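Local coordinates for berberine bridge enzyme-like protein (Arabidopsis thaliana, PDB 5D79) that binds FAD as an oxidoreductase of the berberine bridge enzyme-like family and takes part in adaptation to salt stress, at residues A[65-70]-A[113-119]. Residues are numbered along the deposited sequence; the frame is centred on the assembly and turned at random.
With FAD (flavin-adenine dinucleotide), chain E.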
loop_
_atom_site.group_PDB
_atom_site.type_symbol
_atom_site.label_atom_id
_atom_site.label_comp_id
_atom_site.label_asym_id
_atom_site.label_seq_id
_atom_site.Cartn_x
_atom_site.Cartn_y
_atom_site.Cartn_z
ATOM N N ILE A 65 8.428 7.019 10.387
ATOM C CA ILE A 65 7.011 7.396 10.482
ATOM C C ILE A 65 6.646 8.207 9.246
ATOM O O ILE A 65 7.042 9.362 9.102
ATOM C CB ILE A 65 6.675 8.196 11.761
ATOM C CG1 ILE A 65 6.749 7.286 12.995
ATOM C CG2 ILE A 65 5.281 8.784 11.654
ATOM C CD1 ILE A 65 6.416 7.966 14.323
ATOM N N GLN A 66 5.913 7.573 8.336
ATOM C CA GLN A 66 5.594 8.170 7.048
ATOM C C GLN A 66 4.165 8.715 7.013
ATOM O O GLN A 66 3.610 9.004 5.948
ATOM C CB GLN A 66 5.824 7.153 5.935
ATOM C CG GLN A 66 7.280 6.710 5.806
ATOM C CD GLN A 66 8.221 7.794 5.254
ATOM O OE1 GLN A 66 7.871 8.978 5.176
ATOM N NE2 GLN A 66 9.426 7.381 4.867
ATOM N N ASN A 67 3.582 8.841 8.201
ATOM C CA ASN A 67 2.428 9.700 8.433
ATOM C C ASN A 67 2.670 10.469 9.748
ATOM O O ASN A 67 2.321 9.992 10.839
ATOM C CB ASN A 67 1.129 8.889 8.478
ATOM C CG ASN A 67 -0.101 9.744 8.202
ATOM O OD1 ASN A 67 -0.055 10.978 8.300
ATOM N ND2 ASN A 67 -1.208 9.092 7.855
ATOM N N PRO A 68 3.305 11.650 9.639
ATOM C CA PRO A 68 3.826 12.467 10.748
ATOM C C PRO A 68 2.821 12.784 11.865
ATOM O O PRO A 68 3.229 12.959 13.029
ATOM C CB PRO A 68 4.269 13.753 10.045
ATOM C CG PRO A 68 4.656 13.296 8.687
ATOM C CD PRO A 68 3.668 12.220 8.330
ATOM N N ARG A 69 1.536 12.835 11.523
ATOM C CA ARG A 69 0.491 13.123 12.497
ATOM C C ARG A 69 0.490 12.082 13.613
ATOM O O ARG A 69 -0.043 12.316 14.702
ATOM C CB ARG A 69 -0.881 13.185 11.814
ATOM C CG ARG A 69 -1.310 11.886 11.180
ATOM C CD ARG A 69 -2.628 12.033 10.410
ATOM N NE ARG A 69 -3.825 11.981 11.254
ATOM C CZ ARG A 69 -4.914 11.266 10.972
ATOM N NH1 ARG A 69 -5.953 11.287 11.797
ATOM N NH2 ARG A 69 -4.972 10.529 9.867
ATOM N N PHE A 70 1.097 10.932 13.339
ATOM C CA PHE A 70 1.191 9.869 14.327
ATOM C C PHE A 70 2.566 9.831 14.968
ATOM O O PHE A 70 2.965 8.824 15.553
ATOM C CB PHE A 70 0.869 8.523 13.693
ATOM C CG PHE A 70 -0.550 8.405 13.243
ATOM C CD1 PHE A 70 -1.585 8.448 14.167
ATOM C CD2 PHE A 70 -0.852 8.250 11.906
ATOM C CE1 PHE A 70 -2.903 8.338 13.762
ATOM C CE2 PHE A 70 -2.166 8.132 11.483
ATOM C CZ PHE A 70 -3.196 8.177 12.412
ATOM N N TYR A 113 -1.319 3.638 6.899
ATOM C CA TYR A 113 -2.212 4.791 6.859
ATOM C C TYR A 113 -2.708 5.247 8.240
ATOM O O TYR A 113 -3.035 6.420 8.433
ATOM C CB TYR A 113 -3.390 4.471 5.933
ATOM C CG TYR A 113 -3.166 4.948 4.518
ATOM C CD1 TYR A 113 -1.909 4.869 3.928
ATOM C CD2 TYR A 113 -4.209 5.491 3.777
ATOM C CE1 TYR A 113 -1.694 5.324 2.631
ATOM C CE2 TYR A 113 -4.013 5.945 2.476
ATOM C CZ TYR A 113 -2.750 5.864 1.909
ATOM O OH TYR A 113 -2.559 6.316 0.630
ATOM N N GLU A 114 -2.738 4.324 9.195
ATOM C CA GLU A 114 -3.155 4.646 10.558
ATOM C C GLU A 114 -2.021 4.451 11.568
ATOM O O GLU A 114 -2.251 4.456 12.779
ATOM C CB GLU A 114 -4.368 3.788 10.967
ATOM C CG GLU A 114 -5.646 4.017 10.141
ATOM C CD GLU A 114 -6.476 5.227 10.600
ATOM O OE1 GLU A 114 -5.970 6.063 11.390
ATOM O OE2 GLU A 114 -7.647 5.335 10.166
ATOM N N GLY A 115 -0.805 4.257 11.072
ATOM C CA GLY A 115 0.350 4.095 11.941
ATOM C C GLY A 115 0.384 2.845 12.808
ATOM O O GLY A 115 1.054 2.835 13.836
ATOM N N LEU A 116 -0.301 1.783 12.387
ATOM C CA LEU A 116 -0.481 0.595 13.231
ATOM C C LEU A 116 0.731 -0.319 13.296
ATOM O O LEU A 116 0.687 -1.349 13.971
ATOM C CB LEU A 116 -1.678 -0.225 12.756
ATOM C CG LEU A 116 -3.048 0.414 12.920
ATOM C CD1 LEU A 116 -4.122 -0.625 12.693
ATOM C CD2 LEU A 116 -3.179 1.061 14.293
ATOM N N SER A 117 1.802 0.053 12.594
ATOM C CA SER A 117 3.066 -0.687 12.637
ATOM C C SER A 117 3.986 -0.194 13.765
ATOM O O SER A 117 4.937 -0.878 14.163
ATOM C CB SER A 117 3.786 -0.576 11.292
ATOM O OG SER A 117 3.902 0.776 10.891
ATOM N N TYR A 118 3.696 0.999 14.270
ATOM C CA TYR A 118 4.468 1.565 15.369
ATOM C C TYR A 118 3.548 2.148 16.434
ATOM O O TYR A 118 4.010 2.797 17.359
ATOM C CB TYR A 118 5.444 2.635 14.859
ATOM C CG TYR A 118 4.783 3.713 14.041
ATOM C CD1 TYR A 118 4.576 3.544 12.681
ATOM C CD2 TYR A 118 4.357 4.900 14.628
ATOM C CE1 TYR A 118 3.961 4.522 11.922
ATOM C CE2 TYR A 118 3.735 5.888 13.881
ATOM C CZ TYR A 118 3.544 5.693 12.524
ATOM O OH TYR A 118 2.931 6.664 11.762
ATOM N N ILE A 119 2.247 1.909 16.301
ATOM C CA ILE A 119 1.282 2.262 17.342
ATOM C C ILE A 119 0.370 1.097 17.691
ATOM O O ILE A 119 -0.233 0.493 16.810
ATOM C CB ILE A 119 0.356 3.424 16.935
ATOM C CG1 ILE A 119 1.143 4.606 16.374
ATOM C CG2 ILE A 119 -0.525 3.845 18.121
ATOM C CD1 ILE A 119 0.246 5.705 15.854
HETATM P PA FAD E . 4.382 -0.430 7.507
HETATM O O1A FAD E . 3.724 0.605 8.383
HETATM O O2A FAD E . 5.807 -0.725 7.914
HETATM O O5B FAD E . 3.478 -1.769 7.480
HETATM C C5B FAD E . 2.071 -1.704 7.289
HETATM C C4B FAD E . 1.342 -2.937 7.840
HETATM O O4B FAD E . 2.005 -4.109 7.399
HETATM C C3B FAD E . 1.348 -2.952 9.362
HETATM O O3B FAD E . 0.146 -3.487 9.872
HETATM C C2B FAD E . 2.530 -3.847 9.687
HETATM O O2B FAD E . 2.390 -4.500 10.937
HETATM C C1B FAD E . 2.573 -4.802 8.497
HETATM N N9A FAD E . 3.924 -5.297 8.157
HETATM C C8A FAD E . 5.006 -4.597 7.672
HETATM N N7A FAD E . 6.033 -5.467 7.486
HETATM C C5A FAD E . 5.625 -6.708 7.840
HETATM C C6A FAD E . 6.249 -7.956 7.856
HETATM N N6A FAD E . 7.413 -8.143 7.245
HETATM N N1A FAD E . 5.547 -9.067 8.283
HETATM C C2A FAD E . 4.235 -8.944 8.683
HETATM N N3A FAD E . 3.624 -7.705 8.669
HETATM C C4A FAD E . 4.301 -6.609 8.257
HETATM N N1 FAD E . -0.289 1.284 -1.810
HETATM C C2 FAD E . -0.611 0.875 -3.094
HETATM O O2 FAD E . -0.774 -0.325 -3.347
HETATM N N3 FAD E . -0.728 1.824 -4.102
HETATM C C4 FAD E . -0.533 3.172 -3.847
HETATM O O4 FAD E . -0.532 3.970 -4.785
HETATM C C4X FAD E . -0.189 3.577 -2.556
HETATM N N5 FAD E . 0.145 4.895 -2.287
HETATM C C5X FAD E . 0.775 5.210 -1.092
HETATM C C6 FAD E . 1.349 6.463 -0.884
HETATM C C7 FAD E . 1.973 6.767 0.328
HETATM C C7M FAD E . 2.576 8.122 0.544
HETATM C C8 FAD E . 2.068 5.797 1.328
HETATM C C8M FAD E . 2.710 6.104 2.649
HETATM C C9 FAD E . 1.493 4.548 1.122
HETATM C C9A FAD E . 0.804 4.267 -0.062
HETATM N N10 FAD E . 0.198 3.036 -0.259
HETATM C C10 FAD E . -0.040 2.613 -1.551
HETATM C "C1'" FAD E . -0.116 2.148 0.906
HETATM C "C2'" FAD E . 1.002 1.184 1.255
HETATM O "O2'" FAD E . 1.152 0.252 0.206
HETATM C "C3'" FAD E . 0.626 0.497 2.562
HETATM O "O3'" FAD E . 0.615 1.467 3.587
HETATM C "C4'" FAD E . 1.624 -0.563 2.959
HETATM O "O4'" FAD E . 1.013 -1.493 3.814
HETATM C "C5'" FAD E . 2.747 0.076 3.745
HETATM O "O5'" FAD E . 3.824 -0.830 3.812
HETATM P P FAD E . 5.098 -0.398 4.684
HETATM O O1P FAD E . 6.007 -1.581 4.883
HETATM O O2P FAD E . 5.831 0.751 4.036
HETATM O O3P FAD E . 4.337 0.141 6.000
#
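Two aromatic residues, Y118 and F70, together account for about half of the surface in this buried contact, and they show how a loop that touches a cofactor can be packed from behind. I65 lies over one face of the Y118 ring in a CH-pi contact, with CG1 3.7 Å from the ring centroid; the opposite face rests on G115 O. With CG between the backbone N and the carbonyl carbon (chi1 54°), the Y118 ring reaches back over its own loop to lie between the two.

Both faces of the F70 ring are met as well: E114 O lies 3.8 Å above one, and R69 CG, from F70's own segment, is over the other, toward the rim. I119 crosses F70 at about a right angle, bringing CD1 to 3.6 Å from F70 CB. G115, at positive phi, lies opposite F70, its N 4.1 Å from F70 CD2.

Between the two segments there is a single hydrogen bond, weak and bent, from N67 ND2 to Y113 O (3.3 Å), while N67 OD1 accepts from F365 N. E114 OE1 approaches F70 CZ, and OE2 forms a salt bridge with K366 and a hydrogen bond with M476 N. On the cofactor side, S117 OG donates a short hydrogen bond to FAD O1A (2.5 Å), and FAD C9 lies in plane at the Y113 ring edge, 3.6 Å from CE1.

Thus the loop following helix 58-63 backs the FAD-binding loop between strands 103-107 and 125-129 of the PCMH-type domain, with strand 363-372 alongside N67, P68 and R69.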